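Local coordinates for methylxanthine N1-demethylase NdmA (Pseudomonas putida, PDB 6ICN), which catalyses the N1-demethylation of caffeine to theobromine and formaldehyde, the first step of caffeine degradation, as a Rieske non-heme iron oxygenase, at residues P155-A160 with V265-S270; V232-P237 with K257-S262; G239-T244 with I251-S256. One frame throughout, in Å; residues are numbered along the deposited sequence.

Contact 1. Residues P155-A160 with V265-S270; sequences PYFSAA and VLFNVS. With CFF (caffeine), chain F.
Phe157 lies obliquely against Phe267, with ring planes 36° apart and centroids 5.0 Å from each other. Phe157 CB sits over one face of the Phe267 ring, 4.1 Å from its centroid, as a CH-pi contact. Further out, Phe157 CD1 rests on Phe267 CB at 3.5 Å. With CG opposite the backbone N (chi1 177°), Phe267 reaches toward the loop. Val265 CG1 meets the edge of the Phe157 ring at CE1, 4.0 Å away, and also touches Ser158 OG. Pro155 CB reaches the edge of the Phe267 ring at CZ, at 4.3 Å. With an alanine in place of Phe157, Phe267 CB and Val265 CG1 would probably lose their aromatic neighbour, and a gap would open in this buried layer. Tyr138 adds an edge-to-face ring contact to Phe157. Leu266 points away from the loop, and its CD1 comes within 3.4 Å of caffeine C4. The arrangement is that of a loop packed on one face of an antiparallel sheet whose other face lines the substrate pocket of the oxygenase's catalytic domain.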
loop_
_atom_site.group_PDB
_atom_site.type_symbol
_atom_site.label_atom_id
_atom_site.label_comp_id
_atom_site.label_asym_id
_atom_site.label_seq_id
_atom_site.Cartn_x
_atom_site.Cartn_y
_atom_site.Cartn_z
ATOM N N PRO A 155 6.726 -3.631 -41.194
ATOM C CA PRO A 155 8.195 -3.694 -41.121
ATOM C C PRO A 155 8.822 -5.060 -41.342
ATOM O O PRO A 155 8.201 -6.105 -41.117
ATOM C CB PRO A 155 8.468 -3.204 -39.691
ATOM C CG PRO A 155 7.383 -2.211 -39.453
ATOM C CD PRO A 155 6.161 -2.768 -40.141
ATOM N N TYR A 156 10.084 -5.041 -41.767
ATOM C CA TYR A 156 10.844 -6.239 -42.084
ATOM C C TYR A 156 11.551 -6.785 -40.844
ATOM O O TYR A 156 12.283 -6.061 -40.164
ATOM C CB TYR A 156 11.856 -5.901 -43.181
ATOM C CG TYR A 156 12.948 -6.921 -43.431
ATOM C CD1 TYR A 156 12.676 -8.117 -44.077
ATOM C CD2 TYR A 156 14.263 -6.662 -43.052
ATOM C CE1 TYR A 156 13.690 -9.044 -44.320
ATOM C CE2 TYR A 156 15.288 -7.573 -43.304
ATOM C CZ TYR A 156 14.989 -8.765 -43.936
ATOM O OH TYR A 156 16.009 -9.668 -44.176
ATOM N N PHE A 157 11.343 -8.073 -40.576
ATOM C CA PHE A 157 12.060 -8.846 -39.567
ATOM C C PHE A 157 12.831 -9.947 -40.292
ATOM O O PHE A 157 12.218 -10.839 -40.888
ATOM C CB PHE A 157 11.051 -9.429 -38.566
ATOM C CG PHE A 157 11.643 -10.299 -37.483
ATOM C CD1 PHE A 157 12.926 -10.088 -36.994
ATOM C CD2 PHE A 157 10.872 -11.308 -36.916
ATOM C CE1 PHE A 157 13.456 -10.890 -35.963
ATOM C CE2 PHE A 157 11.384 -12.104 -35.881
ATOM C CZ PHE A 157 12.673 -11.904 -35.411
ATOM N N SER A 158 14.167 -9.895 -40.235
ATOM C CA SER A 158 14.982 -10.776 -41.076
ATOM C C SER A 158 14.913 -12.244 -40.647
ATOM O O SER A 158 15.142 -13.142 -41.470
ATOM C CB SER A 158 16.442 -10.298 -41.075
ATOM O OG SER A 158 17.057 -10.438 -39.797
ATOM N N ALA A 159 14.626 -12.517 -39.378
ATOM C CA ALA A 159 14.725 -13.870 -38.850
ATOM C C ALA A 159 13.483 -14.702 -39.093
ATOM O O ALA A 159 13.527 -15.918 -38.878
ATOM C CB ALA A 159 15.008 -13.842 -37.343
ATOM N N ALA A 160 12.384 -14.090 -39.525
ATOM C CA ALA A 160 11.160 -14.844 -39.757
ATOM C C ALA A 160 11.412 -15.929 -40.800
ATOM O O ALA A 160 12.028 -15.674 -41.840
ATOM C CB ALA A 160 10.044 -13.905 -40.211
ATOM N N VAL A 265 19.758 -11.801 -33.776
ATOM C CA VAL A 265 18.960 -10.754 -34.412
ATOM C C VAL A 265 18.084 -10.094 -33.355
ATOM O O VAL A 265 17.405 -10.788 -32.591
ATOM C CB VAL A 265 18.085 -11.311 -35.548
ATOM C CG1 VAL A 265 17.347 -10.182 -36.253
ATOM C CG2 VAL A 265 18.934 -12.121 -36.542
ATOM N N LEU A 266 18.087 -8.765 -33.325
ATOM C CA LEU A 266 17.212 -7.990 -32.451
ATOM C C LEU A 266 16.226 -7.214 -33.308
ATOM O O LEU A 266 16.627 -6.464 -34.206
ATOM C CB LEU A 266 18.004 -7.022 -31.573
ATOM C CG LEU A 266 19.077 -7.656 -30.696
ATOM C CD1 LEU A 266 20.049 -6.581 -30.243
ATOM C CD2 LEU A 266 18.438 -8.348 -29.488
ATOM N N PHE A 267 14.939 -7.387 -33.036
ATOM C CA PHE A 267 13.895 -6.668 -33.754
ATOM C C PHE A 267 13.148 -5.837 -32.725
ATOM O O PHE A 267 12.475 -6.383 -31.839
ATOM C CB PHE A 267 12.970 -7.634 -34.493
ATOM C CG PHE A 267 11.822 -6.973 -35.200
ATOM C CD1 PHE A 267 12.003 -6.342 -36.430
ATOM C CD2 PHE A 267 10.548 -6.994 -34.647
ATOM C CE1 PHE A 267 10.939 -5.759 -37.085
ATOM C CE2 PHE A 267 9.460 -6.400 -35.300
ATOM C CZ PHE A 267 9.655 -5.782 -36.523
ATOM N N ASN A 268 13.296 -4.524 -32.812
ATOM C CA ASN A 268 12.700 -3.625 -31.831
ATOM C C ASN A 268 11.775 -2.652 -32.543
ATOM O O ASN A 268 12.167 -2.036 -33.540
ATOM C CB ASN A 268 13.787 -2.874 -31.046
ATOM C CG ASN A 268 13.229 -2.185 -29.800
ATOM O OD1 ASN A 268 12.876 -1.004 -29.858
ATOM N ND2 ASN A 268 13.119 -2.930 -28.672
ATOM N N VAL A 269 10.543 -2.523 -32.051
ATOM C CA VAL A 269 9.593 -1.581 -32.641
ATOM C C VAL A 269 8.749 -0.936 -31.538
ATOM O O VAL A 269 8.372 -1.587 -30.555
ATOM C CB VAL A 269 8.727 -2.279 -33.720
ATOM C CG1 VAL A 269 7.978 -3.513 -33.139
ATOM C CG2 VAL A 269 7.768 -1.289 -34.394
ATOM N N SER A 270 8.467 0.356 -31.696
ATOM C CA SER A 270 7.717 1.134 -30.714
ATOM C C SER A 270 6.312 1.410 -31.233
ATOM O O SER A 270 6.149 1.893 -32.361
ATOM C CB SER A 270 8.402 2.476 -30.403
ATOM O OG SER A 270 9.732 2.322 -29.942
HETATM N N1 CFF F . 20.627 -2.391 -28.321
HETATM C C2 CFF F . 21.771 -2.991 -28.782
HETATM C C10 CFF F . 20.310 -1.034 -28.729
HETATM C C6 CFF F . 19.801 -3.040 -27.496
HETATM N N3 CFF F . 22.075 -4.258 -28.402
HETATM O O11 CFF F . 22.504 -2.402 -29.518
HETATM C C12 CFF F . 23.291 -4.906 -28.884
HETATM C C4 CFF F . 21.241 -4.918 -27.564
HETATM C C5 CFF F . 20.113 -4.332 -27.116
HETATM N N9 CFF F . 21.299 -6.155 -27.040
HETATM O O13 CFF F . 18.800 -2.510 -27.094
HETATM N N7 CFF F . 19.474 -5.214 -26.325
HETATM C C8 CFF F . 20.206 -6.333 -26.278
HETATM C C14 CFF F . 18.252 -5.256 -25.542
#

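Contact 2. Residues V232-P237 with K257-S262; sequences VPNQAP and KYSSSS. With CFF (caffeine), chain F.
Lys257 reaches across to the 232-237 loop and ends on the backbone of Asn234. Its CB points toward that loop, with CG opposite the carbonyl carbon (chi1 -67°). CG passes Pro237 CA at 4.2 Å. The chain then bends at chi3 (61°), and CE comes to 3.6 Å from Ala236 O. At the tip, NZ donates a hydrogen bond of 2.9 Å to Asn234 O. It arrives in the carbonyl plane, with a C=O...N angle of 156°. NZ also donates to a water that in turn donates to Gln235 O. The ammonium group thus holds the turn through two carbonyls, one directly and one through water. Its positive charge would probably polarise Asn234 O, which it meets directly.

Asn234 ND2 approaches Ser259 OG at 2.7 Å, but the bond is bent and weak. A second water lies 2.8 Å from both Ala236 O and Ser259 OG and bridges the two segments. The 232-237 segment is itself folded by a type I beta turn, closed by Ala236 N bonding to Pro233 O.

The CB of Pro237 points away from 257-262. Its ring atoms CG and CD lie against caffeine N9, and Phe299 of helix 293-313 packs on it. The loop carrying this pocket residue is thus joined to the connection between two sheet strands by a lysine-to-carbonyl bond and water bridges.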
loop_
_atom_site.group_PDB
_atom_site.type_symbol
_atom_site.label_atom_id
_atom_site.label_comp_id
_atom_site.label_asym_id
_atom_site.label_seq_id
_atom_site.Cartn_x
_atom_site.Cartn_y
_atom_site.Cartn_z
ATOM N N VAL A 232 32.733 -7.661 -21.884
ATOM C CA VAL A 232 31.272 -7.704 -21.809
ATOM C C VAL A 232 30.838 -9.164 -21.735
ATOM O O VAL A 232 31.594 -10.051 -22.166
ATOM C CB VAL A 232 30.628 -6.970 -23.003
ATOM C CG1 VAL A 232 31.063 -5.500 -23.033
ATOM C CG2 VAL A 232 30.970 -7.659 -24.318
ATOM N N PRO A 233 29.655 -9.466 -21.185
ATOM C CA PRO A 233 29.233 -10.869 -21.057
ATOM C C PRO A 233 29.140 -11.554 -22.414
ATOM O O PRO A 233 28.927 -10.913 -23.444
ATOM C CB PRO A 233 27.851 -10.772 -20.394
ATOM C CG PRO A 233 27.816 -9.418 -19.747
ATOM C CD PRO A 233 28.691 -8.528 -20.576
ATOM N N ASN A 234 29.292 -12.883 -22.407
ATOM C CA ASN A 234 29.209 -13.645 -23.650
ATOM C C ASN A 234 27.814 -13.598 -24.272
ATOM O O ASN A 234 27.690 -13.744 -25.495
ATOM C CB ASN A 234 29.659 -15.096 -23.404
ATOM C CG ASN A 234 29.447 -16.011 -24.622
ATOM O OD1 ASN A 234 28.855 -17.092 -24.501
ATOM N ND2 ASN A 234 29.925 -15.584 -25.794
ATOM N N GLN A 235 26.764 -13.386 -23.473
ATOM C CA GLN A 235 25.426 -13.254 -24.044
ATOM C C GLN A 235 25.143 -11.856 -24.588
ATOM O O GLN A 235 24.072 -11.644 -25.171
ATOM C CB GLN A 235 24.351 -13.634 -23.018
ATOM C CG GLN A 235 24.130 -12.625 -21.888
ATOM C CD GLN A 235 25.018 -12.892 -20.681
ATOM O OE1 GLN A 235 26.129 -13.416 -20.816
ATOM N NE2 GLN A 235 24.526 -12.540 -19.487
ATOM N N ALA A 236 26.059 -10.905 -24.415
ATOM C CA ALA A 236 25.900 -9.597 -25.036
ATOM C C ALA A 236 25.949 -9.749 -26.551
ATOM O O ALA A 236 26.923 -10.318 -27.073
ATOM C CB ALA A 236 26.989 -8.632 -24.570
ATOM N N PRO A 237 24.921 -9.290 -27.296
ATOM C CA PRO A 237 25.013 -9.325 -28.764
ATOM C C PRO A 237 25.949 -8.250 -29.284
ATOM O O PRO A 237 25.502 -7.187 -29.722
ATOM C CB PRO A 237 23.566 -9.083 -29.223
ATOM C CG PRO A 237 22.713 -9.356 -27.986
ATOM C CD PRO A 237 23.569 -8.918 -26.841
ATOM N N LYS A 257 28.036 -12.113 -33.911
ATOM C CA LYS A 257 28.727 -11.923 -32.636
ATOM C C LYS A 257 30.197 -12.310 -32.739
ATOM O O LYS A 257 30.552 -13.290 -33.400
ATOM C CB LYS A 257 28.077 -12.761 -31.532
ATOM C CG LYS A 257 26.661 -12.348 -31.144
ATOM C CD LYS A 257 26.057 -13.359 -30.171
ATOM C CE LYS A 257 26.872 -13.456 -28.888
ATOM N NZ LYS A 257 26.329 -14.494 -27.965
ATOM N N TYR A 258 31.048 -11.545 -32.049
ATOM C CA TYR A 258 32.474 -11.862 -32.002
ATOM C C TYR A 258 32.751 -13.070 -31.113
ATOM O O TYR A 258 33.536 -13.954 -31.480
ATOM C CB TYR A 258 33.268 -10.656 -31.494
ATOM C CG TYR A 258 33.225 -9.428 -32.379
ATOM C CD1 TYR A 258 33.062 -9.537 -33.759
ATOM C CD2 TYR A 258 33.362 -8.155 -31.832
ATOM C CE1 TYR A 258 33.029 -8.409 -34.567
ATOM C CE2 TYR A 258 33.328 -7.022 -32.630
ATOM C CZ TYR A 258 33.164 -7.154 -33.996
ATOM O OH TYR A 258 33.133 -6.028 -34.788
ATOM N N SER A 259 32.117 -13.122 -29.935
ATOM C CA SER A 259 32.483 -14.115 -28.928
ATOM C C SER A 259 32.082 -15.532 -29.329
ATOM O O SER A 259 32.782 -16.490 -28.982
ATOM C CB SER A 259 31.844 -13.759 -27.587
ATOM O OG SER A 259 30.429 -13.758 -27.694
ATOM N N SER A 260 30.966 -15.688 -30.040
ATOM C CA SER A 260 30.425 -17.006 -30.333
ATOM C C SER A 260 30.413 -17.363 -31.813
ATOM O O SER A 260 30.093 -18.510 -32.142
ATOM C CB SER A 260 28.990 -17.120 -29.791
ATOM O OG SER A 260 28.180 -16.090 -30.338
ATOM N N SER A 261 30.744 -16.422 -32.704
ATOM C CA SER A 261 30.710 -16.641 -34.155
ATOM C C SER A 261 29.351 -17.169 -34.612
ATOM O O SER A 261 29.257 -18.116 -35.398
ATOM C CB SER A 261 31.835 -17.579 -34.597
ATOM O OG SER A 261 33.092 -16.936 -34.478
ATOM N N SER A 262 28.283 -16.533 -34.123
ATOM C CA SER A 262 26.930 -16.978 -34.440
ATOM C C SER A 262 26.004 -15.774 -34.576
ATOM O O SER A 262 26.280 -14.688 -34.054
ATOM C CB SER A 262 26.408 -17.943 -33.376
ATOM O OG SER A 262 26.574 -17.406 -32.077
HETATM N N1 CFF F . 20.627 -2.391 -28.321
HETATM C C2 CFF F . 21.771 -2.991 -28.782
HETATM C C10 CFF F . 20.310 -1.034 -28.729
HETATM C C6 CFF F . 19.801 -3.040 -27.496
HETATM N N3 CFF F . 22.075 -4.258 -28.402
HETATM O O11 CFF F . 22.504 -2.402 -29.518
HETATM C C12 CFF F . 23.291 -4.906 -28.884
HETATM C C4 CFF F . 21.241 -4.918 -27.564
HETATM C C5 CFF F . 20.113 -4.332 -27.116
HETATM N N9 CFF F . 21.299 -6.155 -27.040
HETATM O O13 CFF F . 18.800 -2.510 -27.094
HETATM N N7 CFF F . 19.474 -5.214 -26.325
HETATM C C8 CFF F . 20.206 -6.333 -26.278
HETATM C C14 CFF F . 18.252 -5.256 -25.542
HETATM O O HOH W 1 29.503 -11.358 -26.574
HETATM O O HOH W 2 23.896 -12.987 -27.446
#

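Contact 3. Residues G239-T244 with I251-S256; sequences GSFSYT and INLEVS
Leu253 puts its methyl CD1 squarely over the Tyr243 ring. The carbon is 3.7 Å from the centroid and only 8° off the ring normal, a CH-pi contact. CD1 also touches Phe241 CB at 3.6 Å, while CD2 lies over one face of the Phe241 ring toward its rim. The leucine therefore fills the space between two aromatic side chains of the partner strand. Its CG stands opposite the backbone N (chi1 169°), and this brings the branched end toward that strand. Val255 CG2 meets Phe241 CE1 at 3.5 Å, and Ile251 CG2 comes to the edge of the Tyr243 ring. Caffeine touches Phe241 and Leu253, so this apolar face forms part of the substrate pocket.

Thr244 and Asn252 form a hydrogen-bonded pair on the other face. Thr244 N bonds to Asn252 O at 2.8 Å, nearly straight and in the carbonyl plane. The return bond, from Asn252 N to Thr244 O, meets its carbonyl from above the plane. A water links their side chains: it contacts Thr244 OG1 and accepts from Asn252 ND2 at 3.0 Å. It also lies within hydrogen-bonding distance of Glu254 OE1 and Ser242 O. The amide is held at its other end too, since Asn252 OD1 accepts from Ser158 N. This fixes which way the amide is turned.

Segments 239-244 and 251-256 run antiparallel at 158°, within a beta hairpin. In the antiparallel sheet, 239-246 has 219-225 as its other neighbour, and 250-257 has 263-274. Phe222 stacks on Tyr243. Helix 179-186 packs on Ile251 through Trp183 and Phe186, and the loop with Phe157 and Ser158 lies against Asn252 and Glu254.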
loop_
_atom_site.group_PDB
_atom_site.type_symbol
_atom_site.label_atom_id
_atom_site.label_comp_id
_atom_site.label_asym_id
_atom_site.label_seq_id
_atom_site.Cartn_x
_atom_site.Cartn_y
_atom_site.Cartn_z
ATOM N N GLY A 239 29.153 -7.485 -31.943
ATOM C CA GLY A 239 29.860 -7.987 -33.107
ATOM C C GLY A 239 29.718 -7.068 -34.304
ATOM O O GLY A 239 29.685 -5.844 -34.144
ATOM N N SER A 240 29.637 -7.637 -35.508
ATOM C CA SER A 240 29.371 -6.843 -36.702
ATOM C C SER A 240 27.866 -6.607 -36.829
ATOM O O SER A 240 27.093 -7.569 -36.905
ATOM C CB SER A 240 29.917 -7.543 -37.943
ATOM O OG SER A 240 29.439 -6.887 -39.104
ATOM N N PHE A 241 27.461 -5.334 -36.868
ATOM C CA PHE A 241 26.057 -4.921 -36.796
ATOM C C PHE A 241 25.541 -4.534 -38.180
ATOM O O PHE A 241 26.068 -3.602 -38.791
ATOM C CB PHE A 241 25.890 -3.705 -35.877
ATOM C CG PHE A 241 25.953 -4.000 -34.399
ATOM C CD1 PHE A 241 26.299 -5.248 -33.919
ATOM C CD2 PHE A 241 25.647 -2.990 -33.483
ATOM C CE1 PHE A 241 26.348 -5.486 -32.555
ATOM C CE2 PHE A 241 25.693 -3.224 -32.115
ATOM C CZ PHE A 241 26.044 -4.477 -31.654
ATOM N N SER A 242 24.464 -5.175 -38.637
ATOM C CA SER A 242 23.801 -4.777 -39.876
ATOM C C SER A 242 22.367 -4.356 -39.575
ATOM O O SER A 242 21.557 -5.190 -39.155
ATOM C CB SER A 242 23.820 -5.913 -40.901
ATOM O OG SER A 242 23.069 -5.547 -42.037
ATOM N N TYR A 243 22.056 -3.076 -39.798
ATOM C CA TYR A 243 20.750 -2.505 -39.480
ATOM C C TYR A 243 19.883 -2.396 -40.725
ATOM O O TYR A 243 20.320 -1.857 -41.749
ATOM C CB TYR A 243 20.882 -1.104 -38.879
ATOM C CG TYR A 243 21.564 -0.994 -37.536
ATOM C CD1 TYR A 243 22.949 -0.985 -37.439
ATOM C CD2 TYR A 243 20.818 -0.856 -36.360
ATOM C CE1 TYR A 243 23.587 -0.848 -36.215
ATOM C CE2 TYR A 243 21.447 -0.713 -35.126
ATOM C CZ TYR A 243 22.833 -0.715 -35.067
ATOM O OH TYR A 243 23.476 -0.589 -33.862
ATOM N N THR A 244 18.632 -2.837 -40.609
ATOM C CA THR A 244 17.597 -2.566 -41.601
ATOM C C THR A 244 16.435 -1.947 -40.847
ATOM O O THR A 244 15.747 -2.643 -40.089
ATOM C CB THR A 244 17.152 -3.836 -42.321
ATOM O OG1 THR A 244 18.293 -4.500 -42.866
ATOM C CG2 THR A 244 16.169 -3.492 -43.422
ATOM N N ILE A 251 13.286 -1.381 -36.016
ATOM C CA ILE A 251 14.711 -1.626 -36.216
ATOM C C ILE A 251 14.980 -3.125 -36.233
ATOM O O ILE A 251 14.678 -3.830 -35.262
ATOM C CB ILE A 251 15.570 -0.948 -35.140
ATOM C CG1 ILE A 251 15.356 0.571 -35.171
ATOM C CG2 ILE A 251 17.049 -1.309 -35.303
ATOM C CD1 ILE A 251 15.747 1.221 -33.869
ATOM N N ASN A 252 15.579 -3.611 -37.326
ATOM C CA ASN A 252 16.054 -4.985 -37.429
ATOM C C ASN A 252 17.575 -4.942 -37.381
ATOM O O ASN A 252 18.214 -4.393 -38.290
ATOM C CB ASN A 252 15.552 -5.643 -38.714
ATOM C CG ASN A 252 15.894 -7.126 -38.783
ATOM O OD1 ASN A 252 15.109 -7.974 -38.348
ATOM N ND2 ASN A 252 17.060 -7.446 -39.334
ATOM N N LEU A 253 18.159 -5.483 -36.306
ATOM C CA LEU A 253 19.609 -5.472 -36.110
ATOM C C LEU A 253 20.132 -6.906 -36.166
ATOM O O LEU A 253 19.845 -7.717 -35.276
ATOM C CB LEU A 253 19.978 -4.800 -34.785
ATOM C CG LEU A 253 21.434 -4.943 -34.330
ATOM C CD1 LEU A 253 22.408 -4.412 -35.400
ATOM C CD2 LEU A 253 21.662 -4.206 -32.999
ATOM N N GLU A 254 20.910 -7.223 -37.202
ATOM C CA GLU A 254 21.545 -8.533 -37.315
ATOM C C GLU A 254 22.970 -8.438 -36.792
ATOM O O GLU A 254 23.773 -7.658 -37.320
ATOM C CB GLU A 254 21.541 -9.017 -38.763
ATOM C CG GLU A 254 20.156 -9.302 -39.314
ATOM C CD GLU A 254 20.181 -9.586 -40.816
ATOM O OE1 GLU A 254 19.930 -8.658 -41.628
ATOM O OE2 GLU A 254 20.476 -10.747 -41.179
ATOM N N VAL A 255 23.281 -9.216 -35.753
ATOM C CA VAL A 255 24.610 -9.229 -35.143
ATOM C C VAL A 255 25.307 -10.537 -35.500
ATOM O O VAL A 255 24.820 -11.628 -35.174
ATOM C CB VAL A 255 24.558 -9.057 -33.616
ATOM C CG1 VAL A 255 25.977 -8.989 -33.048
ATOM C CG2 VAL A 255 23.766 -7.817 -33.227
ATOM N N SER A 256 26.460 -10.430 -36.156
ATOM C CA SER A 256 27.410 -11.539 -36.196
ATOM C C SER A 256 28.331 -11.376 -34.989
ATOM O O SER A 256 29.278 -10.586 -35.023
ATOM C CB SER A 256 28.170 -11.548 -37.516
ATOM O OG SER A 256 27.262 -11.432 -38.599
HETATM O O HOH W 3 19.348 -6.195 -40.761
HETATM O O HOH W 4 22.142 -7.940 -43.039
#

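The contacts gather round one antiparallel sheet of the catalytic domain. Contact 3 is the hairpin of strands 239-246 and 250-257. Contact 2, its centre about 13 Å from that of contact 3, joins the loops leading into the first strand and out of the second. Contact 1, its centre about 10 Å from that of contact 3 and 19 Å from that of contact 2, uses the next strand, 263-274. Backbone bonds from Leu253 N to Leu266 O and from Ile251 N to Asn268 O tie contacts 1 and 3. Along the chain come 155-160, 232-237, 239-244, 251-256, 257-262 and 265-270. Each contact brings at least one residue to the caffeine pocket, Leu266, Pro237 and Phe241 among them.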